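Local coordinates for protein SeviL (Septifer virgatus, PDB 6LF1) that probably binds glycans as an R-type lectin of beta-trefoil fold from a mussel, at residues I9-I14 / D42-F47; N16-G21 / Q120-K125; E61-Q66 / M74-Q79. All coordinates share one frame; numbering follows the deposited sequence.

Contact 1 (I9-I14 / D42-F47); sequences IGKCYI and DQIWSF
Gly10 to Cys12 pair with Trp45 to Phe47 in a short antiparallel ladder, a buried contact between an N-terminal strand and strand 45-49, at one edge of a four-stranded sheet. Two hydrogen-bonded pairs frame a non-hydrogen-bonded pair, Lys11 with Ser46. Gly10 N reaches Phe47 O at 2.9 Å, and Trp45 N meets Cys12 O at 2.7 Å in a nearly straight bond (178°). The chain turns a corner at Lys11, consistent with so short a ladder; strands 12-14 and 45-47 cross at 101°. Side chains pack around the ladder. Ile44 CG1 lies over one face of the Tyr13 ring, 4.0 Å from its centroid, a CH-pi contact, while Ile14 CD1 sits over the five-membered ring of Trp45, 4.2 Å from that centroid. Cys12 SG, turned between its backbone N and carbonyl carbon (chi1 60°), touches Phe47 CB at 3.8 Å, and Ile9 CD1 meets the edge of the Phe47 ring at CD2, 3.7 Å away. One water links Lys11 NZ and Ser46 OG, which also bonds Gln48 NE2. Strand 56-60 flanks strand 45-49, with Ile58 against Ile14 and Trp45, and strand 126-130 pairs with 12-16, bringing Leu128 against Ile14 and Phe47.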
loop_
_atom_site.group_PDB
_atom_site.type_symbol
_atom_site.label_atom_id
_atom_site.label_comp_id
_atom_site.label_asym_id
_atom_site.label_seq_id
_atom_site.Cartn_x
_atom_site.Cartn_y
_atom_site.Cartn_z
ATOM N N ILE A 9 -6.679 9.689 8.372
ATOM C CA ILE A 9 -7.013 9.572 9.790
ATOM C C ILE A 9 -7.935 8.370 9.961
ATOM O O ILE A 9 -8.957 8.266 9.276
ATOM C CB ILE A 9 -7.684 10.843 10.344
ATOM C CG1 ILE A 9 -6.702 12.015 10.361
ATOM C CG2 ILE A 9 -8.230 10.591 11.747
ATOM C CD1 ILE A 9 -5.526 11.812 11.291
ATOM N N GLY A 10 -7.580 7.472 10.881
ATOM C CA GLY A 10 -8.274 6.213 11.046
ATOM C C GLY A 10 -7.355 5.040 10.744
ATOM O O GLY A 10 -6.130 5.145 10.876
ATOM N N LYS A 11 -7.958 3.940 10.292
ATOM C CA LYS A 11 -7.217 2.707 10.052
ATOM C C LYS A 11 -6.423 2.792 8.750
ATOM O O LYS A 11 -6.977 3.109 7.693
ATOM C CB LYS A 11 -8.169 1.509 9.998
ATOM C CG LYS A 11 -9.009 1.292 11.260
ATOM C CD LYS A 11 -8.243 0.523 12.330
ATOM C CE LYS A 11 -9.129 0.220 13.530
ATOM N NZ LYS A 11 -9.650 1.479 14.126
ATOM N N CYS A 12 -5.134 2.450 8.821
ATOM C CA CYS A 12 -4.240 2.628 7.682
ATOM C C CYS A 12 -3.082 1.635 7.735
ATOM O O CYS A 12 -2.723 1.112 8.791
ATOM C CB CYS A 12 -3.676 4.050 7.643
ATOM S SG CYS A 12 -2.721 4.459 9.128
ATOM N N TYR A 13 -2.492 1.383 6.572
ATOM C CA TYR A 13 -1.194 0.724 6.509
ATOM C C TYR A 13 -0.120 1.801 6.486
ATOM O O TYR A 13 -0.372 2.928 6.075
ATOM C CB TYR A 13 -1.066 -0.151 5.261
ATOM C CG TYR A 13 -2.028 -1.329 5.201
ATOM C CD1 TYR A 13 -3.302 -1.182 4.669
ATOM C CD2 TYR A 13 -1.630 -2.587 5.626
ATOM C CE1 TYR A 13 -4.173 -2.259 4.590
ATOM C CE2 TYR A 13 -2.494 -3.673 5.571
ATOM C CZ TYR A 13 -3.760 -3.502 5.046
ATOM O OH TYR A 13 -4.613 -4.578 4.972
ATOM N N ILE A 14 1.075 1.454 6.937
ATOM C CA ILE A 14 2.201 2.384 6.970
ATOM C C ILE A 14 3.349 1.705 6.230
ATOM O O ILE A 14 4.026 0.833 6.779
ATOM C CB ILE A 14 2.586 2.776 8.402
ATOM C CG1 ILE A 14 1.384 3.438 9.078
ATOM C CG2 ILE A 14 3.780 3.725 8.391
ATOM C CD1 ILE A 14 1.608 3.860 10.516
ATOM N N ASP A 42 -2.136 -7.489 11.136
ATOM C CA ASP A 42 -1.383 -6.759 12.148
ATOM C C ASP A 42 -0.538 -5.651 11.548
ATOM O O ASP A 42 0.268 -5.036 12.251
ATOM C CB ASP A 42 -0.525 -7.708 12.999
ATOM C CG ASP A 42 0.581 -8.390 12.224
ATOM O OD1 ASP A 42 0.744 -8.129 11.016
ATOM O OD2 ASP A 42 1.298 -9.204 12.837
ATOM N N GLN A 43 -0.733 -5.362 10.265
ATOM C CA GLN A 43 -0.124 -4.200 9.644
ATOM C C GLN A 43 -1.083 -3.019 9.573
ATOM O O GLN A 43 -0.739 -1.994 8.984
ATOM C CB GLN A 43 0.384 -4.562 8.246
ATOM C CG GLN A 43 1.481 -5.615 8.232
ATOM C CD GLN A 43 1.572 -6.339 6.884
ATOM O OE1 GLN A 43 1.097 -5.833 5.869
ATOM N NE2 GLN A 43 2.172 -7.529 6.879
ATOM N N ILE A 44 -2.264 -3.127 10.183
ATOM C CA ILE A 44 -3.267 -2.065 10.151
ATOM C C ILE A 44 -3.188 -1.261 11.444
ATOM O O ILE A 44 -3.415 -1.795 12.540
ATOM C CB ILE A 44 -4.677 -2.637 9.938
ATOM C CG1 ILE A 44 -4.748 -3.366 8.590
ATOM C CG2 ILE A 44 -5.727 -1.535 10.027
ATOM C CD1 ILE A 44 -6.079 -4.081 8.376
ATOM N N TRP A 45 -2.914 0.032 11.307
ATOM C CA TRP A 45 -2.688 0.937 12.423
ATOM C C TRP A 45 -3.831 1.935 12.525
ATOM O O TRP A 45 -4.566 2.166 11.564
ATOM C CB TRP A 45 -1.359 1.685 12.250
ATOM C CG TRP A 45 -0.160 0.795 12.220
ATOM C CD1 TRP A 45 0.296 0.048 11.155
ATOM C CD2 TRP A 45 0.749 0.549 13.298
ATOM N NE1 TRP A 45 1.428 -0.642 11.517
ATOM C CE2 TRP A 45 1.727 -0.353 12.826
ATOM C CE3 TRP A 45 0.824 0.995 14.627
ATOM C CZ2 TRP A 45 2.772 -0.811 13.626
ATOM C CZ3 TRP A 45 1.867 0.545 15.423
ATOM C CH2 TRP A 45 2.833 -0.348 14.921
ATOM N N SER A 46 -3.975 2.531 13.709
ATOM C CA SER A 46 -4.895 3.642 13.916
ATOM C C SER A 46 -4.074 4.924 13.976
ATOM O O SER A 46 -3.268 5.116 14.890
ATOM C CB SER A 46 -5.722 3.441 15.185
ATOM O OG SER A 46 -6.661 4.490 15.325
ATOM N N PHE A 47 -4.257 5.783 12.986
ATOM C CA PHE A 47 -3.565 7.060 12.922
ATOM C C PHE A 47 -4.524 8.134 13.413
ATOM O O PHE A 47 -5.556 8.378 12.780
ATOM C CB PHE A 47 -3.109 7.348 11.494
ATOM C CG PHE A 47 -2.110 8.443 11.392
ATOM C CD1 PHE A 47 -0.780 8.206 11.687
ATOM C CD2 PHE A 47 -2.495 9.713 11.000
ATOM C CE1 PHE A 47 0.152 9.215 11.595
ATOM C CE2 PHE A 47 -1.564 10.726 10.902
ATOM C CZ PHE A 47 -0.243 10.477 11.197
HETATM O O HOH W 1 -9.126 4.308 13.998
HETATM O O HOH W 2 1.570 -1.198 7.848
#

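Contact 2 (N16-G21 / Q120-K125); sequences NRENGG and QTESEK
Asn16 reaches from the end of strand 12-16 to Ser123 and Lys125, joining two surface loops. Its CB lies 4.0 Å from Lys125 O, and CG 3.5 Å from the same oxygen. With CG anti to the backbone N (chi1 -161°), the amide is carried across to the turn at 121-124. There ND2 donates to Ser123 O at 2.9 Å with an N-H...O angle of 162°; the acceptor is near the amide plane of Asn16, but the donor stands 52° out of the carbonyl plane of Ser123. The other amide atom, OD1, accepts from Glu18 N at 2.9 Å on a lone pair, closing an Asx turn. A water lies within hydrogen-bonding distance of OD1 (2.8 Å) and Glu122 O and accepts from Lys125 N, with more acceptors around it than protons to give. Arg17 N donates to Lys125 O at 2.9 Å, the backbone tie between the loops. Farther out, Glu18 OE2 and Glu122 OE2 stand 3.5 Å apart, while Lys125 NZ is engaged by Asp92. The contact is thus polar, held by the Asn16 amide, one backbone bond and a bridging water, and the closeness of Glu18 and Glu122 would probably raise each carboxylate's proton affinity.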
loop_
_atom_site.group_PDB
_atom_site.type_symbol
_atom_site.label_atom_id
_atom_site.label_comp_id
_atom_site.label_asym_id
_atom_site.label_seq_id
_atom_site.Cartn_x
_atom_site.Cartn_y
_atom_site.Cartn_z
ATOM N N ASN A 16 6.746 1.605 3.430
ATOM C CA ASN A 16 7.979 2.311 3.110
ATOM C C ASN A 16 8.212 2.334 1.604
ATOM O O ASN A 16 8.068 1.311 0.930
ATOM C CB ASN A 16 9.170 1.651 3.800
ATOM C CG ASN A 16 10.372 2.581 3.893
ATOM O OD1 ASN A 16 11.107 2.767 2.922
ATOM N ND2 ASN A 16 10.565 3.180 5.062
ATOM N N ARG A 17 8.590 3.512 1.084
ATOM C CA ARG A 17 8.834 3.635 -0.356
ATOM C C ARG A 17 9.988 2.757 -0.828
ATOM O O ARG A 17 9.967 2.268 -1.969
ATOM C CB ARG A 17 9.112 5.097 -0.739
ATOM C CG ARG A 17 8.931 5.364 -2.239
ATOM C CD ARG A 17 9.139 6.847 -2.599
ATOM N NE ARG A 17 8.736 7.120 -3.985
ATOM C CZ ARG A 17 9.467 6.813 -5.055
ATOM N NH1 ARG A 17 10.650 6.223 -4.909
ATOM N NH2 ARG A 17 9.016 7.094 -6.277
ATOM N N GLU A 18 11.005 2.546 0.015
ATOM C CA GLU A 18 12.233 1.921 -0.474
ATOM C C GLU A 18 12.056 0.432 -0.747
ATOM O O GLU A 18 12.663 -0.096 -1.683
ATOM C CB GLU A 18 13.379 2.131 0.516
ATOM C CG GLU A 18 14.652 1.369 0.121
ATOM C CD GLU A 18 15.893 1.892 0.809
ATOM O OE1 GLU A 18 15.806 2.957 1.458
ATOM O OE2 GLU A 18 16.952 1.236 0.694
ATOM N N ASN A 19 11.224 -0.264 0.031
ATOM C CA ASN A 19 11.104 -1.706 -0.116
ATOM C C ASN A 19 9.664 -2.202 -0.133
ATOM O O ASN A 19 9.442 -3.424 -0.168
ATOM C CB ASN A 19 11.883 -2.425 1.002
ATOM C CG ASN A 19 11.333 -2.127 2.389
ATOM O OD1 ASN A 19 10.447 -1.284 2.555
ATOM N ND2 ASN A 19 11.863 -2.818 3.393
ATOM N N GLY A 20 8.686 -1.302 -0.110
ATOM C CA GLY A 20 7.307 -1.711 -0.018
ATOM C C GLY A 20 6.936 -2.391 1.277
ATOM O O GLY A 20 5.831 -2.943 1.370
ATOM N N GLY A 21 7.824 -2.357 2.275
ATOM C CA GLY A 21 7.568 -3.042 3.529
ATOM C C GLY A 21 6.609 -2.275 4.420
ATOM O O GLY A 21 6.573 -1.046 4.429
ATOM N N GLN A 120 18.181 12.889 7.827
ATOM C CA GLN A 120 17.288 12.487 6.741
ATOM C C GLN A 120 18.005 11.533 5.795
ATOM O O GLN A 120 19.109 11.821 5.325
ATOM C CB GLN A 120 16.782 13.708 5.972
ATOM C CG GLN A 120 15.903 14.659 6.783
ATOM C CD GLN A 120 15.180 15.691 5.920
ATOM O OE1 GLN A 120 15.594 15.979 4.793
ATOM N NE2 GLN A 120 14.089 16.246 6.449
ATOM N N THR A 121 17.381 10.388 5.515
ATOM C CA THR A 121 17.965 9.366 4.658
ATOM C C THR A 121 16.888 8.848 3.713
ATOM O O THR A 121 15.703 9.158 3.863
ATOM C CB THR A 121 18.545 8.197 5.462
ATOM O OG1 THR A 121 17.470 7.403 5.987
ATOM C CG2 THR A 121 19.414 8.705 6.613
ATOM N N GLU A 122 17.318 8.022 2.752
ATOM C CA GLU A 122 16.441 7.490 1.710
ATOM C C GLU A 122 15.453 6.447 2.220
ATOM O O GLU A 122 14.524 6.094 1.483
ATOM C CB GLU A 122 17.272 6.856 0.592
ATOM C CG GLU A 122 17.907 5.532 1.014
ATOM C CD GLU A 122 18.630 4.815 -0.115
ATOM O OE1 GLU A 122 18.560 5.281 -1.274
ATOM O OE2 GLU A 122 19.271 3.776 0.165
ATOM N N SER A 123 15.627 5.929 3.436
ATOM C CA SER A 123 14.786 4.853 3.935
ATOM C C SER A 123 13.705 5.342 4.895
ATOM O O SER A 123 13.102 4.530 5.604
ATOM C CB SER A 123 15.648 3.791 4.614
ATOM O OG SER A 123 16.541 4.402 5.526
ATOM N N GLU A 124 13.438 6.648 4.924
ATOM C CA GLU A 124 12.533 7.238 5.902
ATOM C C GLU A 124 11.206 7.688 5.302
ATOM O O GLU A 124 10.454 8.417 5.960
ATOM C CB GLU A 124 13.216 8.418 6.596
ATOM C CG GLU A 124 14.406 8.025 7.431
ATOM C CD GLU A 124 15.268 9.220 7.764
ATOM O OE1 GLU A 124 15.058 10.277 7.144
ATOM O OE2 GLU A 124 16.145 9.098 8.641
ATOM N N LYS A 125 10.884 7.262 4.082
ATOM C CA LYS A 125 9.710 7.749 3.371
ATOM C C LYS A 125 8.568 6.752 3.526
ATOM O O LYS A 125 8.691 5.601 3.091
ATOM C CB LYS A 125 10.018 7.960 1.888
ATOM C CG LYS A 125 11.266 8.789 1.624
ATOM C CD LYS A 125 11.609 8.748 0.152
ATOM C CE LYS A 125 12.897 9.477 -0.145
ATOM N NZ LYS A 125 13.146 9.464 -1.607
HETATM O O HOH W 3 12.031 5.305 2.145
#

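Contact 3 (E61-Q66 / M74-Q79); sequences ESKFLQ and MSDIEQ
Phe64 and Ser75 form the hydrogen-bonded pair at the open end of the 63-67/72-75 hairpin, and the close-packed part lies around them. Phe64 N donates to Ser75 O at 2.8 Å and Ser75 N to Phe64 O at 2.7 Å. On the face shared with Leu65, the Met74 side chain folds back, bent at chi2 and chi3, so that CE lies 3.7 Å from Lys63 CB and SD 4.0 Å from Leu65 CD1. Across the ladder, Gln66 sets CG between its backbone N and carbonyl carbon (chi1 70°), which carries the amide to Met74 O. NE2 donates there at 3.2 Å in a straight bond (168°), although it approaches from 55° out of the carbonyl plane, and OE1 is held by Thr81. Were Gln66 replaced by alanine, Met74 O and Thr81 would probably lose their amide partner and a gap would open beside Ser75 CB. Glu78 CB stands over the rim of one Phe64 ring face, 4.1 Å from CE2. Looser are the solvent-facing Asp76 and the run through 77-79. Lys63 runs alongside Asp76, and the salt bridge between NZ and OD1, modelled at 2.4 Å, is too short for its exact length to be trusted. Strand 72-75 is an edge strand of the four-stranded sheet within this chain, and strand 56-60 borders 63-67, with Thr57 touching Phe64 and Ile58 touching Leu65; Tyr25 of strand 22-26 packs on Met74.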
loop_
_atom_site.group_PDB
_atom_site.type_symbol
_atom_site.label_atom_id
_atom_site.label_comp_id
_atom_site.label_asym_id
_atom_site.label_seq_id
_atom_site.Cartn_x
_atom_site.Cartn_y
_atom_site.Cartn_z
ATOM N N GLU A 61 -3.727 -2.269 18.901
ATOM C CA GLU A 61 -3.940 -3.192 20.017
ATOM C C GLU A 61 -3.927 -2.458 21.354
ATOM O O GLU A 61 -3.379 -2.949 22.343
ATOM C CB GLU A 61 -2.896 -4.316 20.002
ATOM C CG GLU A 61 -3.045 -5.279 18.829
ATOM C CD GLU A 61 -4.393 -5.986 18.837
ATOM O OE1 GLU A 61 -4.816 -6.423 19.929
ATOM O OE2 GLU A 61 -5.039 -6.085 17.767
ATOM N N SER A 62 -4.528 -1.271 21.373
ATOM C CA SER A 62 -4.594 -0.404 22.551
ATOM C C SER A 62 -3.216 0.079 22.998
ATOM O O SER A 62 -3.038 0.467 24.159
ATOM C CB SER A 62 -5.314 -1.090 23.718
ATOM O OG SER A 62 -6.617 -1.498 23.338
ATOM N N LYS A 63 -2.228 0.067 22.106
ATOM C CA LYS A 63 -0.886 0.549 22.406
ATOM C C LYS A 63 -0.496 1.612 21.386
ATOM O O LYS A 63 -1.203 1.840 20.404
ATOM C CB LYS A 63 0.143 -0.584 22.392
ATOM C CG LYS A 63 -0.080 -1.674 23.427
ATOM C CD LYS A 63 1.213 -2.442 23.634
ATOM C CE LYS A 63 0.993 -3.743 24.377
ATOM N NZ LYS A 63 0.350 -3.498 25.688
ATOM N N PHE A 64 0.656 2.247 21.616
ATOM C CA PHE A 64 1.099 3.383 20.814
ATOM C C PHE A 64 2.570 3.259 20.455
ATOM O O PHE A 64 3.397 2.929 21.304
ATOM C CB PHE A 64 0.897 4.707 21.558
ATOM C CG PHE A 64 -0.517 4.969 21.944
ATOM C CD1 PHE A 64 -1.401 5.529 21.038
ATOM C CD2 PHE A 64 -0.972 4.644 23.209
ATOM C CE1 PHE A 64 -2.709 5.770 21.388
ATOM C CE2 PHE A 64 -2.278 4.881 23.562
ATOM C CZ PHE A 64 -3.151 5.444 22.652
ATOM N N LEU A 65 2.900 3.581 19.205
ATOM C CA LEU A 65 4.287 3.560 18.758
ATOM C C LEU A 65 5.073 4.707 19.385
ATOM O O LEU A 65 4.655 5.866 19.328
ATOM C CB LEU A 65 4.344 3.657 17.230
ATOM C CG LEU A 65 5.725 3.484 16.595
ATOM C CD1 LEU A 65 6.157 2.028 16.653
ATOM C CD2 LEU A 65 5.728 3.978 15.154
ATOM N N GLN A 66 6.212 4.389 19.991
ATOM C CA GLN A 66 7.017 5.399 20.660
ATOM C C GLN A 66 8.488 5.223 20.307
ATOM O O GLN A 66 8.925 4.185 19.797
ATOM C CB GLN A 66 6.836 5.337 22.185
ATOM C CG GLN A 66 7.448 4.102 22.808
ATOM C CD GLN A 66 7.668 4.224 24.318
ATOM O OE1 GLN A 66 8.161 5.242 24.809
ATOM N NE2 GLN A 66 7.294 3.184 25.054
ATOM N N MET A 74 6.683 -0.250 21.515
ATOM C CA MET A 74 5.303 0.110 21.780
ATOM C C MET A 74 5.180 0.658 23.204
ATOM O O MET A 74 6.043 0.431 24.057
ATOM C CB MET A 74 4.375 -1.087 21.560
ATOM C CG MET A 74 4.331 -1.564 20.107
ATOM S SD MET A 74 3.785 -0.311 18.912
ATOM C CE MET A 74 2.034 -0.185 19.264
ATOM N N SER A 75 4.110 1.418 23.437
ATOM C CA SER A 75 3.804 1.978 24.750
ATOM C C SER A 75 2.346 1.706 25.092
ATOM O O SER A 75 1.464 1.866 24.242
ATOM C CB SER A 75 4.088 3.495 24.789
ATOM O OG SER A 75 3.520 4.106 25.948
ATOM N N ASP A 76 2.092 1.291 26.344
ATOM C CA ASP A 76 0.716 1.067 26.779
ATOM C C ASP A 76 -0.059 2.369 26.898
ATOM O O ASP A 76 -1.286 2.373 26.747
ATOM C CB ASP A 76 0.684 0.348 28.127
ATOM C CG ASP A 76 1.084 -1.103 28.024
ATOM O OD1 ASP A 76 1.184 -1.618 26.890
ATOM O OD2 ASP A 76 1.304 -1.730 29.083
ATOM N N ILE A 77 0.636 3.469 27.175
ATOM C CA ILE A 77 0.036 4.757 27.487
ATOM C C ILE A 77 0.507 5.786 26.468
ATOM O O ILE A 77 1.600 5.673 25.904
ATOM C CB ILE A 77 0.408 5.174 28.933
ATOM C CG1 ILE A 77 -0.195 4.177 29.919
ATOM C CG2 ILE A 77 -0.034 6.598 29.258
ATOM C CD1 ILE A 77 -1.683 3.992 29.757
ATOM N N GLU A 78 -0.332 6.800 26.235
ATOM C CA GLU A 78 0.024 7.911 25.353
ATOM C C GLU A 78 0.961 8.860 26.105
ATOM O O GLU A 78 0.563 9.896 26.644
ATOM C CB GLU A 78 -1.225 8.625 24.849
ATOM C CG GLU A 78 -0.926 9.708 23.817
ATOM C CD GLU A 78 -2.179 10.335 23.219
ATOM O OE1 GLU A 78 -2.141 11.546 22.890
ATOM O OE2 GLU A 78 -3.193 9.617 23.070
ATOM N N GLN A 79 2.237 8.485 26.139
ATOM C CA GLN A 79 3.281 9.341 26.674
ATOM C C GLN A 79 3.728 10.346 25.616
ATOM O O GLN A 79 3.419 10.216 24.430
ATOM C CB GLN A 79 4.480 8.510 27.131
ATOM C CG GLN A 79 4.147 7.278 27.934
ATOM C CD GLN A 79 5.389 6.486 28.297
ATOM O OE1 GLN A 79 6.258 6.975 29.023
ATOM N NE2 GLN A 79 5.488 5.261 27.780
#

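Contact 1 is the most buried of the three, contact 3 is partly buried and contact 2 lies at the surface. Contacts 1 and 3 reach the same four-stranded sheet, contact 1 by strand 45-49 and contact 3 by strands 63-67 and 72-75, and touch where Trp45 CZ3 meets Met74 CE at 3.9 Å. Contact 2 shares strand 12-16 with contact 1 but has no other touch with it, and lies across the chain's centre from contact 3. Chemistry follows place: ring and aliphatic packing beside backbone bonds in contact 1; backbone ladder, thioether, amide and a surface ion pair in contact 3; amide, water and facing carboxylates in contact 2.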